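Local coordinates for protein 3-dehydroquinate dehydratase (Clostridium difficile, PDB 4H3D) that catalyses the cis-dehydration of 3-dehydroquinate to 3-dehydroshikimate through an imine formed with an active-site lysine, the third step of the chorismate pathway, at residues K31-I35 with V68-L72; S97-Y101 with D118-M123; V140-S145 with A170-K174. One frame throughout, in Å; residues are numbered along the deposited sequence.

Interaction 1 (K31-I35 with V68-L72); sequences KKDII and VLYEL
The carboxylate of Glu71 is the one flat group that meets the other helix, and Lys31 NZ reaches it from above its plane, 37° out, at 2.7 Å from Glu71 OE2. At the other oxygen, Ile35 CG1 lies 3.9 Å from Glu71 OE1. Lys31 makes this hydrogen-bonded salt bridge with a bent chain: CG stands anti to the backbone N (chi1 -171°), and turns at chi3 and chi4 bring the ammonium round to Glu71, whose own side chain it crosses at roughly a right angle. The lysine's aliphatic part is used as well, since Lys31 CG packs 3.8 Å from Val68 CG2. Helices 31-41 and 62-76 are two of the outer helices of the TIM barrel, and here their short segments run nearly parallel, 27° apart with axes 10.2 Å from each other. Beside the ion pair the contact is mainly apolar. Val68 turns its other methyl inward, CG1 lying 3.7 Å from Ile34 CG2, while Ile35 CD1 sits 3.8 Å from Glu71 CB and close to the backbone of Leu72. Ile34 and Val68 also touch Trp51 of strand 48-52, a residue that binds 3-dehydroquinate, and Ile34 and Leu72 both rest on Ile26 of strand 21-26.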
loop_
_atom_site.group_PDB
_atom_site.type_symbol
_atom_site.label_atom_id
_atom_site.label_comp_id
_atom_site.label_asym_id
_atom_site.label_seq_id
_atom_site.Cartn_x
_atom_site.Cartn_y
_atom_site.Cartn_z
ATOM N N LYS B 31 5.806 -33.415 -12.379
ATOM C CA LYS B 31 4.408 -33.712 -11.996
ATOM C C LYS B 31 4.176 -33.819 -10.482
ATOM O O LYS B 31 3.199 -33.279 -9.957
ATOM C CB LYS B 31 3.923 -35.002 -12.675
ATOM C CG LYS B 31 2.426 -35.257 -12.498
ATOM C CD LYS B 31 1.889 -36.269 -13.522
ATOM C CE LYS B 31 2.245 -37.682 -13.184
ATOM N NZ LYS B 31 1.466 -38.164 -12.023
ATOM N N LYS B 32 5.067 -34.521 -9.800
ATOM C CA LYS B 32 4.962 -34.710 -8.360
ATOM C C LYS B 32 4.953 -33.367 -7.611
ATOM O O LYS B 32 4.099 -33.129 -6.756
ATOM C CB LYS B 32 6.125 -35.574 -7.869
ATOM C CG LYS B 32 6.188 -35.757 -6.368
ATOM C CD LYS B 32 7.425 -36.552 -5.942
ATOM C CE LYS B 32 7.525 -36.633 -4.421
ATOM N NZ LYS B 32 8.730 -37.392 -3.966
ATOM N N ASP B 33 5.900 -32.499 -7.950
ATOM C CA ASP B 33 6.044 -31.207 -7.280
ATOM C C ASP B 33 4.854 -30.273 -7.566
ATOM O O ASP B 33 4.376 -29.580 -6.670
ATOM C CB ASP B 33 7.377 -30.548 -7.675
ATOM C CG ASP B 33 8.609 -31.316 -7.134
ATOM O OD1 ASP B 33 8.430 -32.335 -6.437
ATOM O OD2 ASP B 33 9.751 -30.897 -7.417
ATOM N N ILE B 34 4.382 -30.282 -8.811
ATOM C CA ILE B 34 3.221 -29.482 -9.234
ATOM C C ILE B 34 1.977 -29.862 -8.418
ATOM O O ILE B 34 1.274 -28.994 -7.885
ATOM C CB ILE B 34 2.976 -29.671 -10.750
ATOM C CG1 ILE B 34 4.094 -28.968 -11.530
ATOM C CG2 ILE B 34 1.617 -29.114 -11.184
ATOM C CD1 ILE B 34 4.139 -29.307 -12.990
ATOM N N ILE B 35 1.726 -31.159 -8.296
ATOM C CA ILE B 35 0.576 -31.638 -7.536
ATOM C C ILE B 35 0.741 -31.309 -6.057
ATOM O O ILE B 35 -0.222 -30.927 -5.394
ATOM C CB ILE B 35 0.350 -33.164 -7.739
ATOM C CG1 ILE B 35 0.031 -33.454 -9.215
ATOM C CG2 ILE B 35 -0.771 -33.671 -6.835
ATOM C CD1 ILE B 35 -1.095 -32.594 -9.796
ATOM N N VAL B 68 -0.390 -33.801 -16.655
ATOM C CA VAL B 68 -0.310 -32.991 -15.434
ATOM C C VAL B 68 -1.586 -32.169 -15.275
ATOM O O VAL B 68 -2.181 -32.112 -14.196
ATOM C CB VAL B 68 0.919 -32.060 -15.437
ATOM C CG1 VAL B 68 0.897 -31.143 -14.220
ATOM C CG2 VAL B 68 2.187 -32.877 -15.470
ATOM N N LEU B 69 -2.026 -31.570 -16.364
ATOM C CA LEU B 69 -3.237 -30.757 -16.350
ATOM C C LEU B 69 -4.451 -31.553 -15.837
ATOM O O LEU B 69 -5.237 -31.021 -15.037
ATOM C CB LEU B 69 -3.510 -30.225 -17.739
ATOM C CG LEU B 69 -4.657 -29.247 -17.896
ATOM C CD1 LEU B 69 -4.455 -28.047 -16.974
ATOM C CD2 LEU B 69 -4.775 -28.827 -19.369
ATOM N N TYR B 70 -4.587 -32.813 -16.296
ATOM C CA TYR B 70 -5.687 -33.704 -15.854
ATOM C C TYR B 70 -5.676 -33.856 -14.359
ATOM O O TYR B 70 -6.699 -33.685 -13.702
ATOM C CB TYR B 70 -5.566 -35.161 -16.369
ATOM C CG TYR B 70 -5.359 -35.428 -17.830
ATOM C CD1 TYR B 70 -5.761 -34.526 -18.813
ATOM C CD2 TYR B 70 -4.853 -36.692 -18.238
ATOM C CE1 TYR B 70 -5.577 -34.831 -20.173
ATOM C CE2 TYR B 70 -4.684 -37.006 -19.561
ATOM C CZ TYR B 70 -5.042 -36.086 -20.534
ATOM O OH TYR B 70 -4.863 -36.425 -21.849
ATOM N N GLU B 71 -4.521 -34.248 -13.829
ATOM C CA GLU B 71 -4.376 -34.455 -12.399
ATOM C C GLU B 71 -4.589 -33.179 -11.610
ATOM O O GLU B 71 -5.318 -33.164 -10.636
ATOM C CB GLU B 71 -3.013 -35.038 -12.065
ATOM C CG GLU B 71 -2.846 -36.452 -12.532
ATOM C CD GLU B 71 -1.714 -37.176 -11.830
ATOM O OE1 GLU B 71 -1.390 -36.796 -10.675
ATOM O OE2 GLU B 71 -1.172 -38.139 -12.419
ATOM N N LEU B 72 -3.939 -32.113 -12.049
ATOM C CA LEU B 72 -4.054 -30.831 -11.405
ATOM C C LEU B 72 -5.531 -30.425 -11.306
ATOM O O LEU B 72 -6.011 -30.039 -10.238
ATOM C CB LEU B 72 -3.253 -29.801 -12.208
ATOM C CG LEU B 72 -3.168 -28.361 -11.719
ATOM C CD1 LEU B 72 -2.625 -28.290 -10.307
ATOM C CD2 LEU B 72 -2.265 -27.565 -12.689
#

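Interaction 2 (S97-Y101 with D118-M123); sequences SRDYY and DVELFM
Met123 lies over one face of the Tyr101 ring, its SD 4.3 Å from the ring centroid and 14° off the normal, which defines a Met-aromatic contact. This is the close-packed part, around buried Tyr101. The methionine bends at chi2 and chi3, and its methyl curls back over the ring, with Met123 CE 3.5 Å from Tyr101 CD2. The same methyl stands over a face of the Arg98 guanidinium. Met123 has two conformers, and these sulfur and methyl contacts belong to the one described. At the strand end Glu120 N donates to Tyr101 OH at 3.1 Å, and a water lies between Tyr101 OH and Asp118 O, 2.8 Å from the latter.

The outer side is looser: Arg98 is exposed and also has two conformers. Its NH1 donates to Met123 O at 2.7 Å, on a lone pair but with a bent N-H...O angle of 138°; NH2 reaches Phe122 O through another water.

Asp118 pairs with Arg86 and Ser145, and Glu120 with the backbone N of Ser87 as well as Arg86. The contact joins the start of helix 98-110 to the end of strand 116-120 and the 3-10 turn that follows it, while Val127 of helix 125-137 touches both Arg98 and Tyr101.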
loop_
_atom_site.group_PDB
_atom_site.type_symbol
_atom_site.label_atom_id
_atom_site.label_comp_id
_atom_site.label_asym_id
_atom_site.label_seq_id
_atom_site.Cartn_x
_atom_site.Cartn_y
_atom_site.Cartn_z
ATOM N N SER B 97 10.029 -22.912 -29.690
ATOM C CA SER B 97 9.762 -22.243 -30.928
ATOM C C SER B 97 8.450 -21.483 -30.880
ATOM O O SER B 97 7.589 -21.715 -30.023
ATOM C CB SER B 97 9.727 -23.236 -32.104
ATOM O OG SER B 97 8.556 -24.040 -32.067
ATOM N N ARG B 98 8.323 -20.566 -31.822
ATOM C CA ARG B 98 7.140 -19.760 -32.019
ATOM C C ARG B 98 5.957 -20.667 -32.376
ATOM O O ARG B 98 4.847 -20.509 -31.859
ATOM C CB ARG B 98 7.461 -18.785 -33.153
ATOM C CG ARG B 98 6.349 -17.959 -33.693
ATOM C CD ARG B 98 6.983 -16.813 -34.469
ATOM N NE ARG B 98 7.852 -16.077 -33.559
ATOM C CZ ARG B 98 7.441 -15.052 -32.823
ATOM N NH1 ARG B 98 6.198 -14.632 -32.943
ATOM N NH2 ARG B 98 8.275 -14.442 -31.985
ATOM N N ASP B 99 6.217 -21.631 -33.251
ATOM C CA ASP B 99 5.203 -22.589 -33.661
ATOM C C ASP B 99 4.745 -23.442 -32.481
ATOM O O ASP B 99 3.551 -23.703 -32.345
ATOM C CB ASP B 99 5.712 -23.481 -34.799
ATOM C CG ASP B 99 5.754 -22.754 -36.140
ATOM O OD1 ASP B 99 5.072 -21.718 -36.299
ATOM O OD2 ASP B 99 6.463 -23.227 -37.033
ATOM N N TYR B 100 5.677 -23.870 -31.624
ATOM C CA TYR B 100 5.276 -24.686 -30.481
ATOM C C TYR B 100 4.517 -23.846 -29.453
ATOM O O TYR B 100 3.613 -24.338 -28.812
ATOM C CB TYR B 100 6.446 -25.422 -29.814
ATOM C CG TYR B 100 5.945 -26.382 -28.743
ATOM C CD1 TYR B 100 5.159 -27.483 -29.091
ATOM C CD2 TYR B 100 6.225 -26.176 -27.398
ATOM C CE1 TYR B 100 4.667 -28.350 -28.125
ATOM C CE2 TYR B 100 5.744 -27.043 -26.426
ATOM C CZ TYR B 100 4.965 -28.133 -26.803
ATOM O OH TYR B 100 4.488 -28.999 -25.846
ATOM N N TYR B 101 4.883 -22.576 -29.310
ATOM C CA TYR B 101 4.192 -21.697 -28.368
ATOM C C TYR B 101 2.718 -21.625 -28.742
ATOM O O TYR B 101 1.848 -21.719 -27.884
ATOM C CB TYR B 101 4.821 -20.305 -28.388
ATOM C CG TYR B 101 4.177 -19.280 -27.498
ATOM C CD1 TYR B 101 4.566 -19.128 -26.177
ATOM C CD2 TYR B 101 3.204 -18.419 -27.995
ATOM C CE1 TYR B 101 3.974 -18.153 -25.360
ATOM C CE2 TYR B 101 2.618 -17.455 -27.201
ATOM C CZ TYR B 101 3.006 -17.327 -25.880
ATOM O OH TYR B 101 2.420 -16.356 -25.100
ATOM N N ASP B 118 -2.401 -16.973 -20.696
ATOM C CA ASP B 118 -1.638 -15.723 -20.797
ATOM C C ASP B 118 -0.814 -15.774 -22.079
ATOM O O ASP B 118 0.009 -16.680 -22.257
ATOM C CB ASP B 118 -0.759 -15.525 -19.540
ATOM C CG ASP B 118 0.190 -14.306 -19.632
ATOM O OD1 ASP B 118 0.880 -14.161 -20.659
ATOM O OD2 ASP B 118 0.305 -13.543 -18.636
ATOM N N VAL B 119 -1.079 -14.835 -22.990
ATOM C CA VAL B 119 -0.325 -14.745 -24.232
ATOM C C VAL B 119 0.427 -13.396 -24.267
ATOM O O VAL B 119 -0.105 -12.369 -23.893
ATOM C CB VAL B 119 -1.229 -14.944 -25.484
ATOM C CG1 VAL B 119 -2.033 -16.252 -25.355
ATOM C CG2 VAL B 119 -2.149 -13.811 -25.675
ATOM N N GLU B 120 1.665 -13.421 -24.729
ATOM C CA GLU B 120 2.515 -12.235 -24.732
ATOM C C GLU B 120 2.327 -11.336 -25.958
ATOM O O GLU B 120 2.420 -11.806 -27.091
ATOM C CB GLU B 120 3.971 -12.689 -24.627
ATOM C CG GLU B 120 4.280 -13.286 -23.303
ATOM C CD GLU B 120 5.515 -14.167 -23.312
ATOM O OE1 GLU B 120 6.140 -14.321 -24.387
ATOM O OE2 GLU B 120 5.844 -14.715 -22.244
ATOM N N LEU B 121 2.082 -10.041 -25.711
ATOM C CA LEU B 121 1.943 -9.024 -26.771
ATOM C C LEU B 121 3.094 -9.097 -27.800
ATOM O O LEU B 121 2.889 -8.965 -29.008
ATOM C CB LEU B 121 1.943 -7.631 -26.144
ATOM C CG LEU B 121 1.754 -6.442 -27.088
ATOM C CD1 LEU B 121 0.401 -6.516 -27.795
ATOM C CD2 LEU B 121 1.906 -5.133 -26.336
ATOM N N PHE B 122 4.290 -9.315 -27.291
ATOM C CA PHE B 122 5.504 -9.306 -28.082
ATOM C C PHE B 122 5.600 -10.447 -29.127
ATOM O O PHE B 122 6.418 -10.384 -30.037
ATOM C CB PHE B 122 6.733 -9.294 -27.132
ATOM C CG PHE B 122 7.948 -8.626 -27.716
ATOM C CD1 PHE B 122 7.939 -7.254 -27.962
ATOM C CD2 PHE B 122 9.109 -9.331 -27.960
ATOM C CE1 PHE B 122 9.042 -6.613 -28.473
ATOM C CE2 PHE B 122 10.225 -8.698 -28.481
ATOM C CZ PHE B 122 10.196 -7.335 -28.742
ATOM N N MET B 123 4.765 -11.475 -28.979
ATOM C CA MET B 123 4.721 -12.573 -29.953
ATOM C C MET B 123 4.210 -12.093 -31.317
ATOM O O MET B 123 4.444 -12.739 -32.334
ATOM C CB MET B 123 3.854 -13.724 -29.427
ATOM C CG MET B 123 4.457 -14.425 -28.234
ATOM S SD MET B 123 5.989 -15.270 -28.647
ATOM C CE MET B 123 5.398 -16.479 -29.819
HETATM O O HOH W 1 8.471 -12.252 -30.330
HETATM O O HOH W 2 2.748 -16.267 -22.620
#

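Interaction 3 (V140-S145 with A170-K174); sequences VKVIIS and ADLPK. With SHL (5-hydroxy-6-methyl-4-oxo-4H-pyran-2-carboxylic acid), chain I.
Ala170 opens the second segment by pressing its methyl against Ile144: Ala170 CB is 3.4 Å from Ile144 CG1, tighter than usual for two carbons, and CD1 of the isoleucine is almost as near.

Asp171 follows, crossing the Lys141 side chain at about a right angle. Its CG is anti to the carbonyl carbon (chi1 -64°), which brings the carboxylate back to the neighbouring strand, where Val142 N donates to Asp171 OD2 over 2.7 Å. The N-H arrives on the anti side of that oxygen, 19° out of the carboxylate plane. His136 shares OD2 and Arg6 forms a salt bridge with OD1, so this buried acid is gripped by at least three partners, which would probably favour its charged form.

Leu172 N donates to Val142 O at 3.0 Å, an oxygen that also receives a weak bond from Asp171 N. The return bond, from Ile144 N to Leu172 O, is weak at 3.4 Å. Leu172 CB packs against Ile143 CG1, and Leu172 O is approached by the CA-H of Ile143.

Pro173 places its ring against Leu162, Met165 and Gln166 of helix 155-167.

Lys174 N bonds to Ile144 O at 2.9 Å, in the parallel Ser145-Lys174 bridge; its CB packs 3.7 Å from Ile143 CG2. Beyond CG the chain is fully extended and carries NZ to the bound comenic acid derivative, where a 1.4 Å covalent bond joins Lys174 NZ to SHL CAL. His147, Arg86, Arg217 and Gln240 hydrogen-bond to the same ligand.

The two short strand segments run parallel, 22° apart, and are linked through helix 155-167. This is a beta-alpha-beta unit of a TIM barrel, and from its second strand points the lysine that forms the Schiff base with substrate, here bonded to the ligand's methyl carbon.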
loop_
_atom_site.group_PDB
_atom_site.type_symbol
_atom_site.label_atom_id
_atom_site.label_comp_id
_atom_site.label_asym_id
_atom_site.label_seq_id
_atom_site.Cartn_x
_atom_site.Cartn_y
_atom_site.Cartn_z
ATOM N N VAL B 140 -12.406 -19.718 -23.351
ATOM C CA VAL B 140 -11.265 -19.500 -22.504
ATOM C C VAL B 140 -10.975 -17.999 -22.509
ATOM O O VAL B 140 -10.982 -17.380 -23.563
ATOM C CB VAL B 140 -10.042 -20.276 -23.033
ATOM C CG1 VAL B 140 -8.754 -19.933 -22.215
ATOM C CG2 VAL B 140 -10.330 -21.751 -23.018
ATOM N N LYS B 141 -10.745 -17.418 -21.328
ATOM C CA LYS B 141 -10.420 -16.002 -21.215
ATOM C C LYS B 141 -8.942 -15.758 -21.496
ATOM O O LYS B 141 -8.084 -16.604 -21.231
ATOM C CB LYS B 141 -10.801 -15.458 -19.835
ATOM C CG LYS B 141 -12.239 -15.695 -19.459
ATOM C CD LYS B 141 -13.230 -15.118 -20.469
ATOM C CE LYS B 141 -14.656 -15.380 -20.003
ATOM N NZ LYS B 141 -15.662 -14.996 -21.019
ATOM N N VAL B 142 -8.628 -14.589 -22.034
ATOM C CA VAL B 142 -7.257 -14.331 -22.409
ATOM C C VAL B 142 -6.668 -13.107 -21.739
ATOM O O VAL B 142 -7.264 -12.034 -21.723
ATOM C CB VAL B 142 -7.116 -14.177 -23.932
ATOM C CG1 VAL B 142 -5.637 -13.878 -24.328
ATOM C CG2 VAL B 142 -7.597 -15.450 -24.635
ATOM N N ILE B 143 -5.505 -13.318 -21.150
ATOM C CA ILE B 143 -4.682 -12.254 -20.628
ATOM C C ILE B 143 -3.636 -12.027 -21.727
ATOM O O ILE B 143 -3.033 -12.989 -22.193
ATOM C CB ILE B 143 -3.922 -12.688 -19.332
ATOM C CG1 ILE B 143 -4.864 -12.758 -18.137
ATOM C CG2 ILE B 143 -2.794 -11.711 -19.013
ATOM C CD1 ILE B 143 -4.192 -13.281 -16.875
ATOM N N ILE B 144 -3.478 -10.788 -22.201
ATOM C CA ILE B 144 -2.374 -10.479 -23.111
ATOM C C ILE B 144 -1.414 -9.703 -22.222
ATOM O O ILE B 144 -1.794 -8.724 -21.606
ATOM C CB ILE B 144 -2.796 -9.677 -24.337
ATOM C CG1 ILE B 144 -3.799 -10.482 -25.166
ATOM C CG2 ILE B 144 -1.554 -9.286 -25.165
ATOM C CD1 ILE B 144 -4.275 -9.795 -26.487
ATOM N N SER B 145 -0.187 -10.171 -22.113
ATOM C CA SER B 145 0.757 -9.559 -21.200
ATOM C C SER B 145 1.971 -8.944 -21.864
ATOM O O SER B 145 2.346 -9.301 -22.985
ATOM C CB SER B 145 1.233 -10.604 -20.177
ATOM O OG SER B 145 1.988 -11.631 -20.803
ATOM N N ALA B 170 -7.833 -8.903 -25.841
ATOM C CA ALA B 170 -7.551 -9.425 -24.495
ATOM C C ALA B 170 -8.780 -9.215 -23.621
ATOM O O ALA B 170 -9.389 -8.159 -23.658
ATOM C CB ALA B 170 -6.369 -8.710 -23.862
ATOM N N ASP B 171 -9.156 -10.225 -22.852
ATOM C CA ASP B 171 -10.196 -10.044 -21.872
ATOM C C ASP B 171 -9.592 -9.257 -20.703
ATOM O O ASP B 171 -10.294 -8.489 -20.042
ATOM C CB ASP B 171 -10.706 -11.402 -21.387
ATOM C CG ASP B 171 -11.369 -12.196 -22.494
ATOM O OD1 ASP B 171 -12.538 -11.908 -22.808
ATOM O OD2 ASP B 171 -10.727 -13.124 -23.033
ATOM N N LEU B 172 -8.276 -9.444 -20.482
ATOM C CA LEU B 172 -7.555 -8.842 -19.362
ATOM C C LEU B 172 -6.139 -8.409 -19.746
ATOM O O LEU B 172 -5.196 -9.213 -19.691
ATOM C CB LEU B 172 -7.455 -9.852 -18.194
ATOM C CG LEU B 172 -8.754 -10.321 -17.531
ATOM C CD1 LEU B 172 -8.480 -11.517 -16.595
ATOM C CD2 LEU B 172 -9.449 -9.176 -16.783
ATOM N N PRO B 173 -5.983 -7.154 -20.184
ATOM C CA PRO B 173 -4.657 -6.615 -20.444
ATOM C C PRO B 173 -3.809 -6.649 -19.181
ATOM O O PRO B 173 -4.308 -6.326 -18.094
ATOM C CB PRO B 173 -4.934 -5.169 -20.821
ATOM C CG PRO B 173 -6.301 -5.148 -21.333
ATOM C CD PRO B 173 -7.043 -6.216 -20.566
ATOM N N LYS B 174 -2.535 -7.022 -19.315
ATOM C CA LYS B 174 -1.648 -7.094 -18.174
ATOM C C LYS B 174 -0.307 -6.481 -18.492
ATOM O O LYS B 174 0.288 -6.783 -19.535
ATOM C CB LYS B 174 -1.409 -8.550 -17.764
ATOM C CG LYS B 174 -0.353 -8.718 -16.633
ATOM C CD LYS B 174 -0.101 -10.158 -16.317
ATOM C CE LYS B 174 0.943 -10.291 -15.213
ATOM N NZ LYS B 174 1.267 -11.721 -14.910
HETATM O OAD SHL I . 4.003 -11.327 -9.385
HETATM C CAH SHL I . 4.942 -11.036 -10.169
HETATM O OAA SHL I . 6.067 -10.686 -9.731
HETATM C CAK SHL I . 4.700 -11.116 -11.596
HETATM O OAG SHL I . 3.395 -11.514 -12.041
HETATM C CAF SHL I . 3.196 -11.787 -13.410
HETATM C CAL SHL I . 2.001 -12.292 -13.803
HETATM C CAJ SHL I . 4.252 -11.623 -14.236
HETATM O OAC SHL I . 4.114 -11.896 -15.531
HETATM C CAI SHL I . 5.459 -11.177 -13.774
HETATM C CAE SHL I . 5.681 -10.921 -12.479
HETATM O OAB SHL I . 6.460 -10.989 -14.620
#

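All three contacts are mostly buried, but their rims differ. Interaction 1, centred about 19 Å from the centre of the chain, pairs helix with helix through apolar side chains and has a partly exposed charged rim, Lys31 and Glu71. Interaction 2 joins a helix start to a strand end, mixes sulfur-aromatic packing with hydrogen bonds and water, and has exposed Arg98 at its rim. Interaction 3, the most central, is buried almost throughout: strand against strand, bound mainly by backbone bonds and carrying the catalytic lysine. Interactions 2 and 3 use neighbouring strands, 116-120 and 141-148, of one sheet, and meet where Asp118 OD1 lies 2.8 Å from Ser145 OG, a probable hydrogen bond. Interaction 1 touches neither.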